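Local coordinates for protein beta-Ala-His dipeptidase (Homo sapiens, PDB 3DLJ) that hydrolyses carnosine, anserine and other Xaa-His dipeptides as a secreted, zinc-dependent peptidase of the M20 family, at residues L393-I397 with P430-Q436. Numbering follows the deposited sequence.
Sequences LHPWI and PIAKMFQ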
loop_
_atom_site.group_PDB
_atom_site.type_symbol
_atom_site.label_atom_id
_atom_site.label_comp_id
_atom_site.label_asym_id
_atom_site.label_seq_id
_atom_site.Cartn_x
_atom_site.Cartn_y
_atom_site.Cartn_z
ATOM N N LEU A 393 -2.422 11.175 -8.076
ATOM C CA LEU A 393 -3.392 10.124 -8.370
ATOM C C LEU A 393 -4.756 10.481 -7.828
ATOM O O LEU A 393 -4.879 10.978 -6.711
ATOM C CB LEU A 393 -2.932 8.784 -7.793
ATOM C CG LEU A 393 -1.477 8.340 -8.042
ATOM C CD1 LEU A 393 -1.229 7.001 -7.396
ATOM C CD2 LEU A 393 -1.054 8.288 -9.538
ATOM N N HIS A 394 -5.776 10.226 -8.631
ATOM C CA HIS A 394 -7.151 10.419 -8.213
ATOM C C HIS A 394 -7.598 9.316 -7.253
ATOM O O HIS A 394 -7.027 8.225 -7.246
ATOM C CB HIS A 394 -8.072 10.500 -9.439
ATOM C CG HIS A 394 -7.970 11.793 -10.187
ATOM N ND1 HIS A 394 -8.591 12.950 -9.758
ATOM C CD2 HIS A 394 -7.304 12.118 -11.321
ATOM C CE1 HIS A 394 -8.324 13.930 -10.608
ATOM N NE2 HIS A 394 -7.545 13.451 -11.566
ATOM N N PRO A 395 -8.606 9.609 -6.410
ATOM C CA PRO A 395 -9.173 8.568 -5.548
ATOM C C PRO A 395 -9.958 7.516 -6.323
ATOM O O PRO A 395 -10.349 7.727 -7.474
ATOM C CB PRO A 395 -10.090 9.347 -4.604
ATOM C CG PRO A 395 -10.334 10.607 -5.243
ATOM C CD PRO A 395 -9.235 10.922 -6.180
ATOM N N TRP A 396 -10.172 6.381 -5.685
ATOM C CA TRP A 396 -10.846 5.276 -6.306
ATOM C C TRP A 396 -11.989 4.851 -5.399
ATOM O O TRP A 396 -11.870 4.881 -4.171
ATOM C CB TRP A 396 -9.852 4.136 -6.535
ATOM C CG TRP A 396 -10.471 2.774 -6.888
ATOM C CD1 TRP A 396 -10.694 2.266 -8.146
ATOM C CD2 TRP A 396 -10.902 1.761 -5.970
ATOM N NE1 TRP A 396 -11.246 1.011 -8.062
ATOM C CE2 TRP A 396 -11.386 0.676 -6.739
ATOM C CE3 TRP A 396 -10.930 1.666 -4.573
ATOM C CZ2 TRP A 396 -11.890 -0.501 -6.146
ATOM C CZ3 TRP A 396 -11.425 0.501 -3.988
ATOM C CH2 TRP A 396 -11.900 -0.566 -4.773
ATOM N N ILE A 397 -13.095 4.470 -6.035
ATOM C CA ILE A 397 -14.286 3.938 -5.380
ATOM C C ILE A 397 -14.817 2.750 -6.174
ATOM O O ILE A 397 -14.923 2.816 -7.410
ATOM C CB ILE A 397 -15.405 5.006 -5.281
ATOM C CG1 ILE A 397 -16.478 4.591 -4.270
ATOM C CG2 ILE A 397 -16.009 5.302 -6.662
ATOM C CD1 ILE A 397 -16.230 5.133 -2.866
ATOM N N PRO A 430 -2.894 2.540 -6.104
ATOM C CA PRO A 430 -2.829 3.010 -7.473
ATOM C C PRO A 430 -3.230 1.913 -8.424
ATOM O O PRO A 430 -3.835 2.188 -9.459
ATOM C CB PRO A 430 -1.340 3.306 -7.669
ATOM C CG PRO A 430 -0.808 3.546 -6.330
ATOM C CD PRO A 430 -1.613 2.727 -5.391
ATOM N N ILE A 431 -2.873 0.673 -8.065
ATOM C CA ILE A 431 -3.147 -0.512 -8.888
ATOM C C ILE A 431 -4.640 -0.727 -9.077
ATOM O O ILE A 431 -5.077 -1.143 -10.144
ATOM C CB ILE A 431 -2.438 -1.766 -8.296
ATOM C CG1 ILE A 431 -0.919 -1.699 -8.562
ATOM C CG2 ILE A 431 -3.056 -3.059 -8.800
ATOM C CD1 ILE A 431 -0.514 -1.890 -10.017
ATOM N N ALA A 432 -5.416 -0.403 -8.049
ATOM C CA ALA A 432 -6.874 -0.502 -8.109
ATOM C C ALA A 432 -7.433 0.391 -9.217
ATOM O O ALA A 432 -8.234 -0.056 -10.044
ATOM C CB ALA A 432 -7.479 -0.154 -6.760
ATOM N N LYS A 433 -6.974 1.646 -9.235
ATOM C CA LYS A 433 -7.309 2.637 -10.253
ATOM C C LYS A 433 -6.880 2.170 -11.654
ATOM O O LYS A 433 -7.674 2.193 -12.591
ATOM C CB LYS A 433 -6.643 3.973 -9.877
ATOM C CG LYS A 433 -7.184 5.223 -10.571
ATOM C CD LYS A 433 -8.653 5.431 -10.264
ATOM C CE LYS A 433 -9.026 6.877 -10.341
ATOM N NZ LYS A 433 -10.517 6.997 -10.306
ATOM N N MET A 434 -5.631 1.714 -11.779
ATOM C CA MET A 434 -5.102 1.183 -13.045
ATOM C C MET A 434 -5.920 0.040 -13.669
ATOM O O MET A 434 -6.214 0.075 -14.869
ATOM C CB MET A 434 -3.654 0.744 -12.864
ATOM C CG MET A 434 -3.017 0.167 -14.114
ATOM S SD MET A 434 -1.491 -0.679 -13.690
ATOM C CE MET A 434 -0.593 0.644 -12.839
ATOM N N PHE A 435 -6.285 -0.972 -12.880
ATOM C CA PHE A 435 -7.176 -2.032 -13.394
ATOM C C PHE A 435 -8.546 -1.488 -13.817
ATOM O O PHE A 435 -9.153 -2.010 -14.750
ATOM C CB PHE A 435 -7.345 -3.202 -12.407
ATOM C CG PHE A 435 -6.165 -4.139 -12.354
ATOM C CD1 PHE A 435 -5.765 -4.844 -13.484
ATOM C CD2 PHE A 435 -5.462 -4.326 -11.167
ATOM C CE1 PHE A 435 -4.677 -5.711 -13.439
ATOM C CE2 PHE A 435 -4.370 -5.198 -11.107
ATOM C CZ PHE A 435 -3.976 -5.889 -12.244
ATOM N N GLN A 436 -9.016 -0.439 -13.137
ATOM C CA GLN A 436 -10.294 0.206 -13.489
ATOM C C GLN A 436 -10.227 1.006 -14.803
ATOM O O GLN A 436 -11.175 0.991 -15.586
ATOM C CB GLN A 436 -10.799 1.097 -12.348
ATOM C CG GLN A 436 -12.308 1.313 -12.346
ATOM C CD GLN A 436 -12.761 2.261 -11.244
ATOM O OE1 GLN A 436 -12.462 3.464 -11.275
ATOM N NE2 GLN A 436 -13.481 1.720 -10.255
#
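Helix residues 430-436 pack against the end of the strand that finishes at 393-397, and the two bury 362 Å² between them. Pro430, in the first turn of the helix, meets Leu393 through an apolar contact, Pro430 CG to Leu393 CD1 at 3.6 Å. Ile431 is out of reach of segment 393-397 and packs on Leu184 and Ile204. Ala432 points toward the strand and sits on the indole of Trp396: its CB lies 4.0 Å from the centroid of the five-membered ring, 8° off the normal, a CH-pi contact in which the small methyl lets the ring come close to the helix. Lys433 leaves the helix sideways, but its end comes nearer to segment 393-397, where NZ donates a 2.9 Å hydrogen bond to the backbone O of Pro395, just before Trp396; on the way its CE passes 3.9 Å from His394 CB, and its CD lies 4.1 Å from Trp396 CB. Phe435 turns its ring away, onto Ile202 and Val443. One turn after Ala432, Gln436 offers its NE2 to Ile397 O in a weak hydrogen bond of 3.4 Å; the same NE2 is 3.2 Å from Trp396 NE1, but both are donors and do not bond. Backbone hydrogen bonds of Leu393 with Asn224 and of Trp396 with Thr221 hold the strand to its antiparallel neighbour, strand 216-232. The helix thus lies between the sheet of strands 384-397 and 216-232 and the sheet containing strand 201-204 in the dizinc M20 peptidase fold, with the Pro430 side chain about 8 Å from a bound zinc and about 5 Å from the side chain of Glu177, the probable proton acceptor.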